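Local coordinates for protein 6-aminohexanoate-cyclic-dimer hydrolase (Arthrobacter sp., PDB 3A2Q) that hydrolyses one amide bond of the 6-aminohexanoate cyclic dimer, a by-product of nylon-6 manufacture, to give the linear dimer, at residues 86-89 with 90-94; 37-41 with 42-46. The protein carries 1 engineered substitution. All blocks are in the same frame, centred on the assembly; numbering follows the deposited sequence.

Contact 1: 86-89 with 90-94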
loop_
_atom_site.group_PDB
_atom_site.type_symbol
_atom_site.label_atom_id
_atom_site.label_comp_id
_atom_site.label_asym_id
_atom_site.label_seq_id
_atom_site.Cartn_x
_atom_site.Cartn_y
_atom_site.Cartn_z
ATOM N N SER A 86 0.831 -12.891 -9.590
ATOM C CA SER A 86 2.239 -13.259 -9.682
ATOM C C SER A 86 2.533 -14.712 -9.337
ATOM O O SER A 86 3.581 -15.036 -8.775
ATOM C CB SER A 86 3.098 -12.320 -8.836
ATOM O OG SER A 86 3.222 -11.068 -9.490
ATOM N N ILE A 87 1.591 -15.583 -9.677
ATOM C CA ILE A 87 1.760 -17.015 -9.460
ATOM C C ILE A 87 2.162 -17.582 -10.821
ATOM O O ILE A 87 1.446 -17.404 -11.805
ATOM C CB ILE A 87 0.449 -17.689 -9.001
ATOM C CG1 ILE A 87 -0.023 -17.068 -7.683
ATOM C CG2 ILE A 87 0.675 -19.185 -8.821
ATOM C CD1 ILE A 87 -1.347 -17.620 -7.172
ATOM N N LYS A 88 3.317 -18.238 -10.880
ATOM C CA LYS A 88 3.803 -18.809 -12.133
ATOM C C LYS A 88 2.715 -19.653 -12.794
ATOM O O LYS A 88 2.338 -19.409 -13.939
ATOM C CB LYS A 88 5.045 -19.665 -11.866
ATOM C CG LYS A 88 5.709 -20.229 -13.113
ATOM C CD LYS A 88 6.976 -20.993 -12.750
ATOM C CE LYS A 88 7.651 -21.582 -13.981
ATOM N NZ LYS A 88 6.792 -22.590 -14.661
ATOM N N GLY A 89 2.202 -20.631 -12.055
ATOM C CA GLY A 89 1.160 -21.495 -12.581
ATOM C C GLY A 89 -0.056 -20.757 -13.112
ATOM O O GLY A 89 -0.757 -21.265 -13.987
ATOM N N MET A 90 -0.320 -19.563 -12.588
ATOM C CA MET A 90 -1.467 -18.779 -13.036
ATOM C C MET A 90 -1.147 -17.938 -14.264
ATOM O O MET A 90 -2.000 -17.734 -15.123
ATOM C CB MET A 90 -1.969 -17.863 -11.915
ATOM C CG MET A 90 -2.609 -18.589 -10.745
ATOM S SD MET A 90 -4.045 -19.570 -11.231
ATOM C CE MET A 90 -5.178 -18.285 -11.690
ATOM N N LYS A 91 0.083 -17.443 -14.347
ATOM C CA LYS A 91 0.477 -16.623 -15.483
ATOM C C LYS A 91 0.411 -17.439 -16.773
ATOM O O LYS A 91 -0.047 -16.959 -17.811
ATOM C CB LYS A 91 1.896 -16.086 -15.285
ATOM C CG LYS A 91 2.354 -15.187 -16.417
ATOM C CD LYS A 91 3.777 -14.696 -16.224
ATOM C CE LYS A 91 4.166 -13.779 -17.373
ATOM N NZ LYS A 91 5.563 -13.295 -17.267
ATOM N N GLU A 92 0.867 -18.682 -16.692
ATOM C CA GLU A 92 0.875 -19.578 -17.839
ATOM C C GLU A 92 -0.535 -19.962 -18.282
ATOM O O GLU A 92 -0.796 -20.125 -19.477
ATOM C CB GLU A 92 1.674 -20.835 -17.493
ATOM C CG GLU A 92 3.136 -20.559 -17.201
ATOM C CD GLU A 92 3.851 -21.753 -16.600
ATOM O OE1 GLU A 92 5.091 -21.686 -16.450
ATOM O OE2 GLU A 92 3.175 -22.754 -16.271
ATOM N N SER A 93 -1.443 -20.088 -17.318
ATOM C CA SER A 93 -2.824 -20.468 -17.602
ATOM C C SER A 93 -3.560 -19.433 -18.444
ATOM O O SER A 93 -4.562 -19.751 -19.089
ATOM C CB SER A 93 -3.597 -20.673 -16.299
ATOM O OG SER A 93 -3.958 -19.426 -15.730
ATOM N N GLY A 94 -3.073 -18.197 -18.431
ATOM C CA GLY A 94 -3.722 -17.145 -19.193
ATOM C C GLY A 94 -5.079 -16.781 -18.618
ATOM O O GLY A 94 -5.894 -16.141 -19.281
#
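K88 and E92, one helical turn apart, form the charged part of the contact. K88 NZ lies 2.6 Å from E92 OE1, a salt bridge made on the syn side of the carboxylate and 24° out of its plane. The lysine chain runs extended until its last torsion (chi4 -63°), where the bend swings NZ across to the glutamate. Both residues are exposed.

Backbone bonds build the helix start. I87 O, on the N-cap residue, accepts both the i+3 and the i+4 N-H: M90 N at 2.9 Å, the more bent bond (N-H...O 131°), and K91 N, also at 2.9 Å. E92 N to K88 O, at 3.2 Å, continues the alpha-helical pattern. Near the other end S93 OG bonds back to M90 O at 2.7 Å and also pairs with Y95 N, while G94 leaves the helix with positive phi.

The apolar part is I87 running alongside M90, with M90 CG 3.6 Å from I87 CB and 3.9 Å from both I87 CG2 and I87 CD1.

M90 and S93 pack on I331 of helix 308-331, and I87 and M90 on N327 of that helix. K91 instead reaches a loop, bonding A133 O and making a cation-pi contact with W134, so short helix 88-93 lies between the two.

Contact 2: 37-41 with 42-46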
loop_
_atom_site.group_PDB
_atom_site.type_symbol
_atom_site.label_atom_id
_atom_site.label_comp_id
_atom_site.label_asym_id
_atom_site.label_seq_id
_atom_site.Cartn_x
_atom_site.Cartn_y
_atom_site.Cartn_z
ATOM N N ALA A 37 7.999 4.277 -22.849
ATOM C CA ALA A 37 9.392 4.703 -22.790
ATOM C C ALA A 37 10.104 4.411 -21.470
ATOM O O ALA A 37 11.236 3.921 -21.458
ATOM C CB ALA A 37 9.478 6.194 -23.093
ATOM N N VAL A 38 9.432 4.710 -20.362
ATOM C CA VAL A 38 10.008 4.533 -19.032
ATOM C C VAL A 38 9.795 3.180 -18.353
ATOM O O VAL A 38 10.704 2.666 -17.701
ATOM C CB VAL A 38 9.499 5.652 -18.084
ATOM C CG1 VAL A 38 9.881 5.352 -16.646
ATOM C CG2 VAL A 38 10.082 6.985 -18.514
ATOM N N ASN A 39 8.606 2.602 -18.505
ATOM C CA ASN A 39 8.315 1.325 -17.861
ATOM C C ASN A 39 9.298 0.191 -18.137
ATOM O O ASN A 39 9.543 -0.645 -17.266
ATOM C CB ASN A 39 6.906 0.852 -18.208
ATOM C CG ASN A 39 6.473 -0.321 -17.363
ATOM O OD1 ASN A 39 6.444 -0.235 -16.133
ATOM N ND2 ASN A 39 6.138 -1.427 -18.011
ATOM N N PRO A 40 9.869 0.128 -19.352
ATOM C CA PRO A 40 10.813 -0.968 -19.600
ATOM C C PRO A 40 11.962 -0.992 -18.593
ATOM O O PRO A 40 12.469 -2.056 -18.237
ATOM C CB PRO A 40 11.295 -0.700 -21.025
ATOM C CG PRO A 40 10.138 0.025 -21.653
ATOM C CD PRO A 40 9.677 0.951 -20.560
ATOM N N GLU A 41 12.359 0.183 -18.121
ATOM C CA GLU A 41 13.455 0.275 -17.166
ATOM C C GLU A 41 13.106 -0.130 -15.735
ATOM O O GLU A 41 13.975 -0.578 -14.988
ATOM C CB GLU A 41 14.023 1.694 -17.154
ATOM C CG GLU A 41 14.624 2.131 -18.473
ATOM C CD GLU A 41 15.473 3.375 -18.332
ATOM O OE1 GLU A 41 16.508 3.313 -17.632
ATOM O OE2 GLU A 41 15.109 4.416 -18.917
ATOM N N ILE A 42 11.843 0.015 -15.346
ATOM C CA ILE A 42 11.458 -0.325 -13.983
ATOM C C ILE A 42 10.555 -1.547 -13.810
ATOM O O ILE A 42 10.410 -2.048 -12.697
ATOM C CB ILE A 42 10.815 0.894 -13.277
ATOM C CG1 ILE A 42 9.635 1.422 -14.093
ATOM C CG2 ILE A 42 11.852 1.987 -13.095
ATOM C CD1 ILE A 42 8.912 2.586 -13.433
ATOM N N ASN A 43 9.956 -2.030 -14.897
ATOM C CA ASN A 43 9.093 -3.212 -14.837
ATOM C C ASN A 43 8.011 -3.038 -13.760
ATOM O O ASN A 43 7.785 -3.927 -12.938
ATOM C CB ASN A 43 9.961 -4.450 -14.555
ATOM C CG ASN A 43 9.180 -5.757 -14.620
ATOM O OD1 ASN A 43 8.324 -5.943 -15.484
ATOM N ND2 ASN A 43 9.493 -6.678 -13.715
ATOM N N ALA A 44 7.353 -1.880 -13.784
ATOM C CA ALA A 44 6.298 -1.546 -12.827
ATOM C C ALA A 44 4.934 -2.032 -13.319
ATOM O O ALA A 44 4.232 -2.759 -12.611
ATOM C CB ALA A 44 6.268 -0.043 -12.599
ATOM N N VAL A 45 4.557 -1.608 -14.524
ATOM C CA VAL A 45 3.295 -2.023 -15.131
ATOM C C VAL A 45 3.578 -3.337 -15.850
ATOM O O VAL A 45 4.322 -3.359 -16.830
ATOM C CB VAL A 45 2.795 -0.993 -16.164
ATOM C CG1 VAL A 45 1.522 -1.503 -16.831
ATOM C CG2 VAL A 45 2.532 0.335 -15.492
ATOM N N ILE A 46 3.006 -4.433 -15.362
ATOM C CA ILE A 46 3.244 -5.732 -15.983
ATOM C C ILE A 46 2.175 -6.138 -16.982
ATOM O O ILE A 46 2.409 -7.000 -17.829
ATOM C CB ILE A 46 3.363 -6.859 -14.936
ATOM C CG1 ILE A 46 2.151 -6.841 -14.004
ATOM C CG2 ILE A 46 4.657 -6.714 -14.162
ATOM C CD1 ILE A 46 2.106 -8.012 -13.059
#
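The carboxamide of N39 has V45 N and the V45 side chain on one face, with V45 CB 3.7 Å from N39 OD1; A44 N comes from the other face, A44 CB sits beyond N39 OD1 at 3.5 Å, and V45 O lies at the nitrogen end. Two N-H groups thus converge on N39 OD1 from opposite sides of the amide plane: V45 N at 2.8 Å, tilted 27° from the plane, and A44 N, a weaker and more bent bond at 3.0 Å. N39 ND2 gives a bond to V45 O at 2.9 Å, on a lone pair in the carbonyl plane. One amide thus pairs with both N and O of V45, which fixes its flip and limits its rotation. With CG anti to the backbone N, chi1 -169° places the amide beside A44 and V45.

This is a helix C-terminus clamped to the strand that follows: helix 24-42 ends, N43 turns the chain with positive phi, and V45 enters strand 45-48, outermost within this chain in the large mixed sheet of this amidase-family fold.

N39 O accepts N43 N at 2.8 Å and, weakly, I42 N at 3.1 Å. On the apolar side V38 CG1 approaches I42 CD1 at 4.3 Å, and both side chains touch L483. The side-chain amide of N43 turns to the loop instead, its ND2 bonding A136 O and W134 O.

Both contacts are local and partly buried, and they share no helix or strand. Contact 1 spans short helix 88-93, with the K88-E92 pair exposed and a buried I87-M90 side on helix 308-331. Contact 2 ends helix 24-42: P40 and E41 are exposed, while I42, A44 and V45 are buried where the chain joins the sheet, at a strand outermost within this chain. The chemistry differs accordingly, an ion pair bridging one turn of a helix against a neutral amide tying a helix to the chain beyond it. Their centres are 20 Å apart and their nearest atoms about 5 Å, without touching. The loop holding W134 borders both, and N119 likewise meets S86 and A44.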